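Local coordinates for protein flavin prenyltransferase UbiX (PDB 2EJB) that probably makes the prenylated FMN cofactor of UbiD decarboxylases by joining a dimethylallyl group from dimethylallyl monophosphate to the flavin N5 and C6 atoms of FMN, at residues P153-Y156 / H157-S161. Sequence-based numbering, arbitrary orientation.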
loop_
_atom_site.group_PDB
_atom_site.type_symbol
_atom_site.label_atom_id
_atom_site.label_comp_id
_atom_site.label_asym_id
_atom_site.label_seq_id
_atom_site.Cartn_x
_atom_site.Cartn_y
_atom_site.Cartn_z
ATOM N N PRO A 153 2.444 -5.354 2.788
ATOM C CA PRO A 153 3.474 -6.291 3.234
ATOM C C PRO A 153 4.390 -6.707 2.095
ATOM O O PRO A 153 3.990 -6.716 0.934
ATOM C CB PRO A 153 2.662 -7.456 3.797
ATOM C CG PRO A 153 1.411 -7.408 2.985
ATOM C CD PRO A 153 1.104 -5.941 2.943
ATOM N N ALA A 154 5.628 -7.035 2.429
ATOM C CA ALA A 154 6.580 -7.461 1.419
ATOM C C ALA A 154 6.854 -8.952 1.583
ATOM O O ALA A 154 6.405 -9.564 2.548
ATOM C CB ALA A 154 7.849 -6.682 1.560
ATOM N N PHE A 155 7.588 -9.530 0.638
ATOM C CA PHE A 155 7.913 -10.948 0.689
ATOM C C PHE A 155 9.398 -11.191 0.942
ATOM O O PHE A 155 9.908 -12.264 0.631
ATOM C CB PHE A 155 7.496 -11.635 -0.618
ATOM C CG PHE A 155 6.014 -11.583 -0.893
ATOM C CD1 PHE A 155 5.397 -10.388 -1.262
ATOM C CD2 PHE A 155 5.232 -12.727 -0.771
ATOM C CE1 PHE A 155 4.023 -10.337 -1.505
ATOM C CE2 PHE A 155 3.857 -12.689 -1.011
ATOM C CZ PHE A 155 3.249 -11.490 -1.379
ATOM N N TYR A 156 10.091 -10.203 1.503
ATOM C CA TYR A 156 11.515 -10.349 1.784
ATOM C C TYR A 156 11.760 -11.594 2.625
ATOM O O TYR A 156 12.540 -12.468 2.254
ATOM C CB TYR A 156 12.065 -9.153 2.575
ATOM C CG TYR A 156 11.901 -7.784 1.956
ATOM C CD1 TYR A 156 10.897 -6.928 2.394
ATOM C CD2 TYR A 156 12.765 -7.329 0.958
ATOM C CE1 TYR A 156 10.754 -5.643 1.860
ATOM C CE2 TYR A 156 12.629 -6.053 0.416
ATOM C CZ TYR A 156 11.622 -5.216 0.870
ATOM O OH TYR A 156 11.481 -3.952 0.341
ATOM N N HIS A 157 11.084 -11.650 3.769
ATOM C CA HIS A 157 11.222 -12.743 4.726
ATOM C C HIS A 157 10.481 -14.027 4.358
ATOM O O HIS A 157 10.259 -14.878 5.215
ATOM C CB HIS A 157 10.744 -12.275 6.103
ATOM C CG HIS A 157 11.246 -10.918 6.492
ATOM N ND1 HIS A 157 12.586 -10.588 6.479
ATOM C CD2 HIS A 157 10.593 -9.816 6.924
ATOM C CE1 HIS A 157 12.732 -9.341 6.887
ATOM N NE2 HIS A 157 11.539 -8.848 7.164
ATOM N N LYS A 158 10.105 -14.168 3.092
ATOM C CA LYS A 158 9.382 -15.352 2.634
ATOM C C LYS A 158 8.268 -15.717 3.615
ATOM O O LYS A 158 8.358 -16.722 4.319
ATOM C CB LYS A 158 10.344 -16.541 2.481
ATOM C CG LYS A 158 11.480 -16.318 1.485
ATOM C CD LYS A 158 12.299 -17.588 1.277
ATOM C CE LYS A 158 13.502 -17.371 0.366
ATOM N NZ LYS A 158 14.257 -18.634 0.144
ATOM N N PRO A 159 7.202 -14.900 3.678
ATOM C CA PRO A 159 6.110 -15.212 4.603
ATOM C C PRO A 159 5.362 -16.485 4.216
ATOM O O PRO A 159 5.350 -16.874 3.050
ATOM C CB PRO A 159 5.227 -13.966 4.524
ATOM C CG PRO A 159 5.435 -13.500 3.115
ATOM C CD PRO A 159 6.931 -13.651 2.942
ATOM N N GLN A 160 4.752 -17.135 5.203
ATOM C CA GLN A 160 3.986 -18.357 4.968
ATOM C C GLN A 160 2.508 -18.172 5.290
ATOM O O GLN A 160 1.646 -18.757 4.638
ATOM C CB GLN A 160 4.547 -19.523 5.791
ATOM C CG GLN A 160 3.503 -20.576 6.148
ATOM C CD GLN A 160 3.093 -20.514 7.613
ATOM O OE1 GLN A 160 3.241 -19.479 8.268
ATOM N NE2 GLN A 160 2.565 -21.621 8.130
ATOM N N SER A 161 2.215 -17.354 6.292
ATOM C CA SER A 161 0.829 -17.118 6.677
ATOM C C SER A 161 0.474 -15.643 6.634
ATOM O O SER A 161 1.342 -14.782 6.487
ATOM C CB SER A 161 0.573 -17.647 8.088
ATOM O OG SER A 161 1.250 -16.859 9.052
#
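Phe155 and Lys158 are the ends of a type I beta turn, their CA atoms 5.0 Å apart, closed by a hydrogen bond from Lys158 N to Phe155 O (3.1 Å, N-H...O angle 152°). Just past the turn, the Pro159 ring packs back on Phe155: Pro159 CD lies 3.7 Å from Phe155 CA, and Pro159 CG reaches Phe155 CD2 at 4.0 Å. The two side chains cross at about a right angle, and the proline carbon meets the phenyl ring obliquely. With Phe155 CG anti to its carbonyl carbon (chi1 -62°), the ring is set beside its own backbone N, where CD2 is the ring atom that meets Pro159 CG. Exchanging Pro159 for glycine would probably bare this flank of Phe155 and leave the chain beyond the turn freer to move. At the turn's corner, Tyr156 CB sits over one face of the His157 imidazole in a CH-pi contact, 4.3 Å from the ring centroid and displaced toward its rim, while the phenol leads away from the turn. The second subunit packs against the same loop: its Ser12 OG accepts a hydrogen bond from Phe155 N, and its Arg126 touches Tyr156. Farther on, Ser161 N-caps helix 162-176, its OG bonded to Asp164 N. The turn thus belongs to the loop joining the last strand, 147-150, of the parallel sheet to helix 162-176 in this Rossmann-like flavoprotein fold, and it carries Tyr156, predicted to bind dimethylallyl phosphate, as is nearby Lys172, at the subunit interface, consistent with a prenyl-donor site shared between subunits.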